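Local structure of peptidase, M20/M25/M40 family (4EWT) at residues L9-R20 with I368-E378; I64-I75 with K123-I133. The protein probably hydrolyses amide bonds of acylated amino acids as a manganese-binding amidohydrolase of the M20/M25/M40 peptidase family. All coordinates share one frame; numbering follows the deposited sequence. Where two conformers were deposited one is given.

Interaction 1: L9-R20 with I368-E378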
loop_
_atom_site.group_PDB
_atom_site.type_symbol
_atom_site.label_atom_id
_atom_site.label_comp_id
_atom_site.label_asym_id
_atom_site.label_seq_id
_atom_site.Cartn_x
_atom_site.Cartn_y
_atom_site.Cartn_z
ATOM N N LEU A 9 -22.634 13.062 -54.961
ATOM C CA LEU A 9 -21.644 12.477 -54.067
ATOM C C LEU A 9 -21.313 11.044 -54.462
ATOM O O LEU A 9 -20.138 10.669 -54.534
ATOM C CB LEU A 9 -22.100 12.562 -52.605
ATOM C CG LEU A 9 -22.062 13.965 -51.981
ATOM C CD1 LEU A 9 -22.541 13.921 -50.551
ATOM C CD2 LEU A 9 -20.664 14.584 -52.041
ATOM N N LYS A 10 -22.326 10.257 -54.745
ATOM C CA LYS A 10 -22.082 8.920 -55.225
ATOM C C LYS A 10 -21.216 8.903 -56.453
ATOM O O LYS A 10 -20.379 8.071 -56.574
ATOM C CB LYS A 10 -23.371 8.186 -55.504
ATOM C CG LYS A 10 -24.183 7.967 -54.301
ATOM C CD LYS A 10 -25.582 7.629 -54.627
ATOM C CE LYS A 10 -25.996 6.391 -53.899
ATOM N NZ LYS A 10 -27.363 5.954 -54.150
ATOM N N SER A 11 -21.419 9.844 -57.357
ATOM C CA SER A 11 -20.656 9.909 -58.613
ATOM C C SER A 11 -19.200 10.349 -58.425
ATOM O O SER A 11 -18.371 10.174 -59.322
ATOM C CB SER A 11 -21.363 10.811 -59.638
ATOM O OG SER A 11 -21.152 12.186 -59.354
ATOM N N LYS A 12 -18.895 10.914 -57.258
ATOM C CA LYS A 12 -17.539 11.356 -56.952
ATOM C C LYS A 12 -16.854 10.453 -55.926
ATOM O O LYS A 12 -15.820 10.831 -55.359
ATOM C CB LYS A 12 -17.552 12.800 -56.440
ATOM C CG LYS A 12 -17.917 13.853 -57.475
ATOM C CD LYS A 12 -18.114 15.206 -56.805
ATOM C CE LYS A 12 -18.507 16.275 -57.807
ATOM N NZ LYS A 12 -18.638 17.611 -57.146
ATOM N N GLU A 13 -17.423 9.270 -55.680
ATOM C CA GLU A 13 -16.871 8.361 -54.666
ATOM C C GLU A 13 -15.426 8.008 -55.007
ATOM O O GLU A 13 -14.548 8.062 -54.134
ATOM C CB GLU A 13 -17.722 7.091 -54.507
ATOM C CG GLU A 13 -17.272 6.191 -53.344
ATOM C CD GLU A 13 -18.137 4.942 -53.142
ATOM O OE1 GLU A 13 -18.955 4.604 -54.025
ATOM O OE2 GLU A 13 -17.990 4.289 -52.078
ATOM N N GLY A 14 -15.189 7.688 -56.283
ATOM C CA GLY A 14 -13.857 7.353 -56.796
ATOM C C GLY A 14 -12.802 8.410 -56.509
ATOM O O GLY A 14 -11.647 8.088 -56.210
ATOM N N LYS A 15 -13.211 9.659 -56.567
ATOM C CA LYS A 15 -12.347 10.772 -56.298
ATOM C C LYS A 15 -11.958 10.856 -54.797
ATOM O O LYS A 15 -10.842 11.180 -54.465
ATOM C CB LYS A 15 -13.040 12.052 -56.763
ATOM C CG LYS A 15 -12.236 13.294 -56.794
ATOM C CD LYS A 15 -12.970 14.316 -57.620
ATOM C CE LYS A 15 -12.844 15.735 -57.137
ATOM N NZ LYS A 15 -11.977 16.659 -57.903
ATOM N N MET A 16 -12.907 10.598 -53.918
ATOM C CA MET A 16 -12.638 10.591 -52.464
ATOM C C MET A 16 -11.579 9.546 -52.137
ATOM O O MET A 16 -10.645 9.807 -51.380
ATOM C CB MET A 16 -13.897 10.260 -51.659
ATOM C CG MET A 16 -15.091 11.147 -51.926
ATOM S SD MET A 16 -16.514 10.602 -50.971
ATOM C CE MET A 16 -17.765 11.730 -51.567
ATOM N N ILE A 17 -11.743 8.367 -52.735
ATOM C CA ILE A 17 -10.874 7.221 -52.511
ATOM C C ILE A 17 -9.454 7.514 -53.001
ATOM O O ILE A 17 -8.485 7.313 -52.263
ATOM C CB ILE A 17 -11.480 5.949 -53.146
ATOM C CG1 ILE A 17 -12.749 5.550 -52.384
ATOM C CG2 ILE A 17 -10.468 4.797 -53.166
ATOM C CD1 ILE A 17 -13.661 4.595 -53.131
ATOM N N GLU A 18 -9.354 8.009 -54.234
ATOM C CA GLU A 18 -8.091 8.444 -54.834
ATOM C C GLU A 18 -7.392 9.523 -53.992
ATOM O O GLU A 18 -6.170 9.500 -53.831
ATOM C CB GLU A 18 -8.364 8.938 -56.261
ATOM C CG GLU A 18 -7.270 9.767 -56.914
ATOM C CD GLU A 18 -7.826 10.642 -58.014
ATOM O OE1 GLU A 18 -7.933 10.162 -59.162
ATOM O OE2 GLU A 18 -8.176 11.811 -57.728
ATOM N N ILE A 19 -8.169 10.451 -53.440
ATOM C CA ILE A 19 -7.607 11.500 -52.588
ATOM C C ILE A 19 -7.148 10.970 -51.218
ATOM O O ILE A 19 -6.096 11.382 -50.721
ATOM C CB ILE A 19 -8.568 12.712 -52.448
ATOM C CG1 ILE A 19 -8.638 13.484 -53.784
ATOM C CG2 ILE A 19 -8.120 13.635 -51.316
ATOM C CD1 ILE A 19 -9.820 14.453 -53.890
ATOM N N ARG A 20 -7.885 10.062 -50.640
ATOM C CA ARG A 20 -7.486 9.537 -49.366
ATOM C C ARG A 20 -6.126 8.851 -49.496
ATOM O O ARG A 20 -5.236 9.070 -48.729
ATOM C CB ARG A 20 -8.487 8.533 -48.878
ATOM C CG ARG A 20 -7.819 7.232 -48.574
ATOM C CD ARG A 20 -8.517 6.462 -47.522
ATOM N NE ARG A 20 -7.599 5.995 -46.498
ATOM C CZ ARG A 20 -7.314 4.728 -46.252
ATOM N NH1 ARG A 20 -7.844 3.779 -46.964
ATOM N NH2 ARG A 20 -6.468 4.422 -45.298
ATOM N N ILE A 368 -9.381 1.099 -42.297
ATOM C CA ILE A 368 -10.808 1.381 -42.347
ATOM C C ILE A 368 -11.453 0.876 -43.650
ATOM O O ILE A 368 -10.775 0.735 -44.672
ATOM C CB ILE A 368 -11.075 2.902 -42.186
ATOM C CG1 ILE A 368 -10.309 3.700 -43.255
ATOM C CG2 ILE A 368 -10.708 3.361 -40.772
ATOM C CD1 ILE A 368 -10.437 5.217 -43.156
ATOM N N SER A 369 -12.732 0.592 -43.601
ATOM C CA SER A 369 -13.490 0.388 -44.778
ATOM C C SER A 369 -13.629 1.718 -45.493
ATOM O O SER A 369 -14.033 2.689 -44.904
ATOM C CB SER A 369 -14.847 -0.111 -44.417
ATOM O OG SER A 369 -15.732 0.348 -45.384
ATOM N N GLU A 370 -13.289 1.743 -46.775
ATOM C CA GLU A 370 -13.240 2.993 -47.532
ATOM C C GLU A 370 -14.616 3.520 -47.925
ATOM O O GLU A 370 -14.728 4.618 -48.488
ATOM C CB GLU A 370 -12.323 2.862 -48.756
ATOM C CG GLU A 370 -10.841 2.992 -48.407
ATOM C CD GLU A 370 -9.926 2.903 -49.615
ATOM O OE1 GLU A 370 -10.071 1.955 -50.413
ATOM O OE2 GLU A 370 -9.049 3.781 -49.760
ATOM N N LYS A 371 -15.661 2.754 -47.617
ATOM C CA LYS A 371 -17.018 3.224 -47.866
ATOM C C LYS A 371 -17.552 4.094 -46.728
ATOM O O LYS A 371 -18.695 4.553 -46.775
ATOM C CB LYS A 371 -17.966 2.070 -48.209
ATOM C CG LYS A 371 -18.266 1.116 -47.081
ATOM C CD LYS A 371 -18.922 -0.151 -47.624
ATOM C CE LYS A 371 -17.942 -0.999 -48.423
ATOM N NZ LYS A 371 -18.642 -2.057 -49.218
ATOM N N SER A 372 -16.711 4.317 -45.714
ATOM C CA SER A 372 -16.969 5.338 -44.703
ATOM C C SER A 372 -16.848 6.736 -45.307
ATOM O O SER A 372 -17.435 7.685 -44.785
ATOM C CB SER A 372 -15.992 5.202 -43.535
ATOM O OG SER A 372 -14.646 5.347 -43.965
ATOM N N LEU A 373 -16.086 6.858 -46.400
ATOM C CA LEU A 373 -15.877 8.153 -47.067
ATOM C C LEU A 373 -17.188 8.739 -47.581
ATOM O O LEU A 373 -17.552 9.869 -47.247
ATOM C CB LEU A 373 -14.870 8.038 -48.221
ATOM C CG LEU A 373 -13.383 7.841 -47.904
ATOM C CD1 LEU A 373 -12.632 7.372 -49.131
ATOM C CD2 LEU A 373 -12.746 9.109 -47.370
ATOM N N LEU A 374 -17.894 7.953 -48.387
ATOM C CA LEU A 374 -19.150 8.382 -48.997
ATOM C C LEU A 374 -20.226 8.642 -47.938
ATOM O O LEU A 374 -20.940 9.649 -48.003
ATOM C CB LEU A 374 -19.615 7.351 -50.038
ATOM C CG LEU A 374 -20.942 7.554 -50.778
ATOM C CD1 LEU A 374 -20.998 8.902 -51.493
ATOM C CD2 LEU A 374 -21.194 6.407 -51.751
ATOM N N ILE A 375 -20.317 7.738 -46.963
ATOM C CA ILE A 375 -21.283 7.855 -45.871
ATOM C C ILE A 375 -21.083 9.143 -45.069
ATOM O O ILE A 375 -22.054 9.790 -44.683
ATOM C CB ILE A 375 -21.239 6.621 -44.934
ATOM C CG1 ILE A 375 -21.737 5.374 -45.672
ATOM C CG2 ILE A 375 -22.071 6.852 -43.668
ATOM C CD1 ILE A 375 -21.514 4.065 -44.892
ATOM N N SER A 376 -19.826 9.515 -44.835
ATOM C CA SER A 376 -19.501 10.754 -44.128
ATOM C C SER A 376 -19.966 11.986 -44.910
ATOM O O SER A 376 -20.606 12.883 -44.353
ATOM C CB SER A 376 -18.000 10.830 -43.849
ATOM O OG SER A 376 -17.608 9.776 -42.989
ATOM N N ALA A 377 -19.654 12.016 -46.203
ATOM C CA ALA A 377 -20.067 13.121 -47.064
ATOM C C ALA A 377 -21.588 13.245 -47.142
ATOM O O ALA A 377 -22.128 14.341 -46.999
ATOM C CB ALA A 377 -19.454 12.978 -48.456
ATOM N N GLU A 378 -22.267 12.115 -47.346
ATOM C CA GLU A 378 -23.733 12.084 -47.424
ATOM C C GLU A 378 -24.368 12.596 -46.136
ATOM O O GLU A 378 -25.293 13.411 -46.177
ATOM C CB GLU A 378 -24.243 10.673 -47.746
ATOM C CG GLU A 378 -24.132 10.272 -49.220
ATOM C CD GLU A 378 -24.453 8.798 -49.463
ATOM O OE1 GLU A 378 -24.699 8.060 -48.482
ATOM O OE2 GLU A 378 -24.453 8.370 -50.635
#
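Leu374 of the C-terminal helix pushes its side chain as a knob into a hole formed by Leu9, Lys10, Glu13 and Met16, just where the N-terminal helices break at Lys12. Its first torsion (chi1 178°) swings CG away from the backbone N and into the hole, where the two methyls find different partners: CD1 lies 3.6 Å from Leu9 O, while CD2 meets the carboxylate carbon CD of Glu13 at 3.7 Å. Deeper in, the packing is close and apolar. Ala377 CB is met by two chain ends, Met16 CE and Leu9 CD1, each at 3.8 Å, and the extended Met16 chain carries its sulfur past the backbone of Leu373. One turn earlier in the last helix, Leu373 CD1 rests against Ile17 CG1 (3.7 Å) and also touches Met16 CB. Val114 and Thr118 of helix 105-120 close this interior from a third direction.

The side of Lys10 and Glu378 is looser. Exposed Lys10 lays its CG near Glu378 OE2, but its ammonium stops 5.2 Å from that oxygen, NZ to OE2, too far for a salt bridge. At the far end of the contact Arg20 is a buried charge, paired with the partly exposed Glu370: NH1 donates to Glu370 OE2 at 3.0 Å, from above the carboxylate and with the two planes nearly perpendicular (83°). Ile368 CG1 lies over one guanidinium face. Arg20 NE also pairs with Asp106, and Glu370 OE1 with Arg21. Apolar side chains thus join the first helices to the last, while this charge network probably keeps Arg20 and Glu370 ionised.

Interaction 2: I64-I75 with K123-I133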
loop_
_atom_site.group_PDB
_atom_site.type_symbol
_atom_site.label_atom_id
_atom_site.label_comp_id
_atom_site.label_asym_id
_atom_site.label_seq_id
_atom_site.Cartn_x
_atom_site.Cartn_y
_atom_site.Cartn_z
ATOM N N ILE A 64 -17.913 28.907 -48.051
ATOM C CA ILE A 64 -18.858 28.695 -49.135
ATOM C C ILE A 64 -20.077 29.564 -48.831
ATOM O O ILE A 64 -20.974 29.156 -48.082
ATOM C CB ILE A 64 -19.292 27.212 -49.248
ATOM C CG1 ILE A 64 -18.083 26.267 -49.177
ATOM C CG2 ILE A 64 -20.098 26.985 -50.528
ATOM C CD1 ILE A 64 -18.455 24.804 -48.981
ATOM N N ASP A 65 -20.091 30.770 -49.396
ATOM C CA ASP A 65 -21.194 31.703 -49.184
ATOM C C ASP A 65 -22.222 31.510 -50.288
ATOM O O ASP A 65 -21.895 31.594 -51.473
ATOM C CB ASP A 65 -20.680 33.150 -49.164
ATOM C CG ASP A 65 -21.730 34.158 -48.668
ATOM O OD1 ASP A 65 -22.936 33.822 -48.597
ATOM O OD2 ASP A 65 -21.345 35.307 -48.354
ATOM N N SER A 66 -23.466 31.247 -49.895
ATOM C CA SER A 66 -24.550 31.043 -50.854
ATOM C C SER A 66 -24.904 32.337 -51.598
ATOM O O SER A 66 -25.547 32.300 -52.645
ATOM C CB SER A 66 -25.789 30.504 -50.144
ATOM O OG SER A 66 -26.416 31.532 -49.400
ATOM N N GLY A 67 -24.482 33.470 -51.037
ATOM C CA GLY A 67 -24.802 34.787 -51.578
ATOM C C GLY A 67 -26.007 35.392 -50.881
ATOM O O GLY A 67 -26.314 36.572 -51.065
ATOM N N LYS A 68 -26.684 34.575 -50.076
ATOM C CA LYS A 68 -27.935 34.964 -49.426
ATOM C C LYS A 68 -27.768 34.967 -47.902
ATOM O O LYS A 68 -26.919 34.236 -47.376
ATOM C CB LYS A 68 -29.071 34.023 -49.859
ATOM C CG LYS A 68 -29.412 34.094 -51.359
ATOM C CD LYS A 68 -30.007 32.782 -51.887
ATOM C CE LYS A 68 -28.936 31.699 -52.050
ATOM N NZ LYS A 68 -29.507 30.359 -52.388
ATOM N N PRO A 69 -28.563 35.792 -47.189
ATOM C CA PRO A 69 -28.426 35.894 -45.736
ATOM C C PRO A 69 -28.890 34.629 -45.021
ATOM O O PRO A 69 -29.829 33.969 -45.474
ATOM C CB PRO A 69 -29.343 37.074 -45.373
ATOM C CG PRO A 69 -29.616 37.779 -46.673
ATOM C CD PRO A 69 -29.600 36.710 -47.698
ATOM N N GLY A 70 -28.227 34.294 -43.916
ATOM C CA GLY A 70 -28.577 33.109 -43.151
ATOM C C GLY A 70 -27.544 32.686 -42.125
ATOM O O GLY A 70 -26.530 33.357 -41.905
ATOM N N LYS A 71 -27.797 31.539 -41.546
ATOM C CA LYS A 71 -26.932 30.903 -40.564
ATOM C C LYS A 71 -25.558 30.568 -41.085
ATOM O O LYS A 71 -25.331 30.571 -42.274
ATOM C CB LYS A 71 -27.586 29.608 -40.163
ATOM C CG LYS A 71 -28.773 29.801 -39.339
ATOM C CD LYS A 71 -29.720 28.692 -39.457
ATOM C CE LYS A 71 -30.702 28.722 -38.311
ATOM N NZ LYS A 71 -31.345 27.410 -38.123
ATOM N N THR A 72 -24.648 30.235 -40.189
ATOM C CA THR A 72 -23.341 29.767 -40.604
ATOM C C THR A 72 -23.018 28.483 -39.860
ATOM O O THR A 72 -22.970 28.459 -38.626
ATOM C CB THR A 72 -22.253 30.819 -40.329
ATOM O OG1 THR A 72 -22.581 32.038 -41.007
ATOM C CG2 THR A 72 -20.896 30.328 -40.810
ATOM N N LEU A 73 -22.821 27.419 -40.629
ATOM C CA LEU A 73 -22.494 26.122 -40.087
ATOM C C LEU A 73 -21.061 25.788 -40.445
ATOM O O LEU A 73 -20.683 25.823 -41.621
ATOM C CB LEU A 73 -23.423 25.053 -40.659
ATOM C CG LEU A 73 -23.101 23.603 -40.294
ATOM C CD1 LEU A 73 -23.259 23.362 -38.786
ATOM C CD2 LEU A 73 -23.974 22.649 -41.086
ATOM N N ALA A 74 -20.269 25.470 -39.425
ATOM C CA ALA A 74 -18.906 25.030 -39.652
ATOM C C ALA A 74 -18.858 23.513 -39.662
ATOM O O ALA A 74 -19.499 22.850 -38.841
ATOM C CB ALA A 74 -17.967 25.598 -38.611
ATOM N N ILE A 75 -18.111 22.968 -40.614
ATOM C CA ILE A 75 -17.877 21.527 -40.681
ATOM C C ILE A 75 -16.368 21.277 -40.651
ATOM O O ILE A 75 -15.607 21.959 -41.327
ATOM C CB ILE A 75 -18.581 20.879 -41.904
ATOM C CG1 ILE A 75 -18.155 21.552 -43.211
ATOM C CG2 ILE A 75 -20.108 20.980 -41.737
ATOM C CD1 ILE A 75 -18.752 20.916 -44.449
ATOM N N LYS A 123 -24.964 26.293 -54.392
ATOM C CA LYS A 123 -25.295 27.524 -53.677
ATOM C C LYS A 123 -26.759 27.921 -53.864
ATOM O O LYS A 123 -27.311 28.659 -53.039
ATOM C CB LYS A 123 -24.364 28.668 -54.083
ATOM C CG LYS A 123 -22.917 28.461 -53.668
ATOM C CD LYS A 123 -22.062 29.643 -54.078
ATOM C CE LYS A 123 -20.625 29.480 -53.612
ATOM N NZ LYS A 123 -19.839 30.713 -53.904
ATOM N N ASP A 124 -27.402 27.359 -54.871
ATOM C CA ASP A 124 -28.798 27.643 -55.225
ATOM C C ASP A 124 -29.701 26.772 -54.332
ATOM O O ASP A 124 -30.891 26.843 -54.448
ATOM C CB ASP A 124 -29.124 27.284 -56.683
ATOM C CG ASP A 124 -28.509 28.251 -57.685
ATOM O OD1 ASP A 124 -27.968 29.293 -57.267
ATOM O OD2 ASP A 124 -28.575 27.965 -58.900
ATOM N N SER A 125 -29.119 25.952 -53.488
ATOM C CA SER A 125 -29.889 25.049 -52.620
ATOM C C SER A 125 -29.811 25.333 -51.115
ATOM O O SER A 125 -30.370 24.578 -50.312
ATOM C CB SER A 125 -29.507 23.589 -52.891
ATOM O OG SER A 125 -29.806 23.234 -54.228
ATOM N N PHE A 126 -29.117 26.401 -50.725
ATOM C CA PHE A 126 -29.089 26.811 -49.318
ATOM C C PHE A 126 -28.895 28.312 -49.155
ATOM O O PHE A 126 -28.705 29.033 -50.138
ATOM C CB PHE A 126 -28.053 26.012 -48.495
ATOM C CG PHE A 126 -26.622 26.194 -48.943
ATOM C CD1 PHE A 126 -25.805 27.143 -48.333
ATOM C CD2 PHE A 126 -26.084 25.396 -49.957
ATOM C CE1 PHE A 126 -24.479 27.310 -48.734
ATOM C CE2 PHE A 126 -24.757 25.550 -50.369
ATOM C CZ PHE A 126 -23.954 26.507 -49.761
ATOM N N THR A 127 -28.962 28.766 -47.905
ATOM C CA THR A 127 -28.730 30.164 -47.549
ATOM C C THR A 127 -27.639 30.243 -46.484
ATOM O O THR A 127 -27.267 29.233 -45.893
ATOM C CB THR A 127 -30.002 30.834 -47.007
ATOM O OG1 THR A 127 -30.404 30.175 -45.801
ATOM C CG2 THR A 127 -31.136 30.766 -48.033
ATOM N N GLY A 128 -27.141 31.451 -46.237
ATOM C CA GLY A 128 -26.051 31.650 -45.290
ATOM C C GLY A 128 -24.749 31.082 -45.818
ATOM O O GLY A 128 -24.473 31.166 -47.013
ATOM N N LYS A 129 -23.961 30.489 -44.925
ATOM C CA LYS A 129 -22.619 30.050 -45.260
ATOM C C LYS A 129 -22.270 28.697 -44.659
ATOM O O LYS A 129 -22.745 28.329 -43.577
ATOM C CB LYS A 129 -21.579 31.054 -44.749
ATOM C CG LYS A 129 -21.629 32.449 -45.339
ATOM C CD LYS A 129 -20.628 33.334 -44.610
ATOM C CE LYS A 129 -21.008 34.799 -44.684
ATOM N NZ LYS A 129 -20.393 35.533 -43.538
ATOM N N VAL A 130 -21.414 27.972 -45.370
ATOM C CA VAL A 130 -20.699 26.845 -44.809
ATOM C C VAL A 130 -19.273 27.317 -44.572
ATOM O O VAL A 130 -18.661 27.940 -45.445
ATOM C CB VAL A 130 -20.658 25.639 -45.766
ATOM C CG1 VAL A 130 -19.982 24.451 -45.093
ATOM C CG2 VAL A 130 -22.048 25.256 -46.218
ATOM N N VAL A 131 -18.760 27.037 -43.383
ATOM C CA VAL A 131 -17.355 27.240 -43.085
ATOM C C VAL A 131 -16.719 25.857 -42.953
ATOM O O VAL A 131 -16.948 25.151 -41.980
ATOM C CB VAL A 131 -17.147 28.075 -41.782
ATOM C CG1 VAL A 131 -15.678 28.141 -41.403
ATOM C CG2 VAL A 131 -17.702 29.484 -41.963
ATOM N N VAL A 132 -15.930 25.473 -43.943
ATOM C CA VAL A 132 -15.191 24.235 -43.870
ATOM C C VAL A 132 -13.878 24.510 -43.152
ATOM O O VAL A 132 -13.136 25.418 -43.537
ATOM C CB VAL A 132 -14.931 23.657 -45.266
ATOM C CG1 VAL A 132 -14.163 22.356 -45.163
ATOM C CG2 VAL A 132 -16.250 23.454 -45.990
ATOM N N ILE A 133 -13.617 23.737 -42.098
ATOM C CA ILE A 133 -12.410 23.869 -41.301
ATOM C C ILE A 133 -11.491 22.679 -41.565
ATOM O O ILE A 133 -11.806 21.549 -41.193
ATOM C CB ILE A 133 -12.745 23.953 -39.779
ATOM C CG1 ILE A 133 -13.595 25.192 -39.477
ATOM C CG2 ILE A 133 -11.471 23.963 -38.925
ATOM C CD1 ILE A 133 -14.192 25.208 -38.069
#
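The ammonium of Lys68 is gripped by two backbone carbonyls, Phe126 O at 2.7 Å from NZ and Lys123 O at 2.9 Å from NZ. The bend at chi3 (-75°) turns the chain end in to meet both, tying the 66-71 loop to the turn before strand 129-135. Nearby, Gly128 O takes two bonds from Ser66: the backbone N comes nearly head-on, while OG, 3.1 Å from Gly128 O, comes in from well off that axis (C=O...OG angle 128°). The same OG accepts from Lys68 N, an ST turn overlapping the Asx turn in which Asp65 OD1 accepts from Gly67 N. Phe126 offers its ring edge to Ile64 CG2, 4.0 Å from CZ.

Farther along, strand 129-135 has a neighbour along each edge: Ile64 pairs antiparallel with Val130, and Thr72 to Ile75 run parallel to Lys129 to Val132. Thr72 CG2 and Val131 CG2 press tightly together at 3.5 Å on one face. On the other, Ile75 CD1 packs on Val130 CG1 at 3.8 Å and Ile64 CD1 on Val132 CG2. This second face is roofed by helix 105-120, through Met112, Ala116 and Leu119, and by Val380 and Val384 of helix 372-386, while strand 159-166 continues the sheet beyond Ala74.

In the fold
Both contacts belong to the metal-binding part of the chain, built round the mixed eight-stranded sheet, with centres 22 Å apart and nearest atoms about 8 Å apart. Interaction 2 is nested in sequence inside interaction 1: 9-20 comes first, then 64-75 and 123-133, and 368-378 near the end. Interaction 2 joins three strands of the sheet, whereas interaction 1 lies in the helical layer. Helix 105-120 touches side chains of both contacts, and helix 372-386, whose first turns belong to interaction 1, reaches interaction 2 farther along. The last helix lies against the sheet and the first helices pack on it and on helix 105-120, so that distant chain ends close one compact unit carrying the two manganese ions.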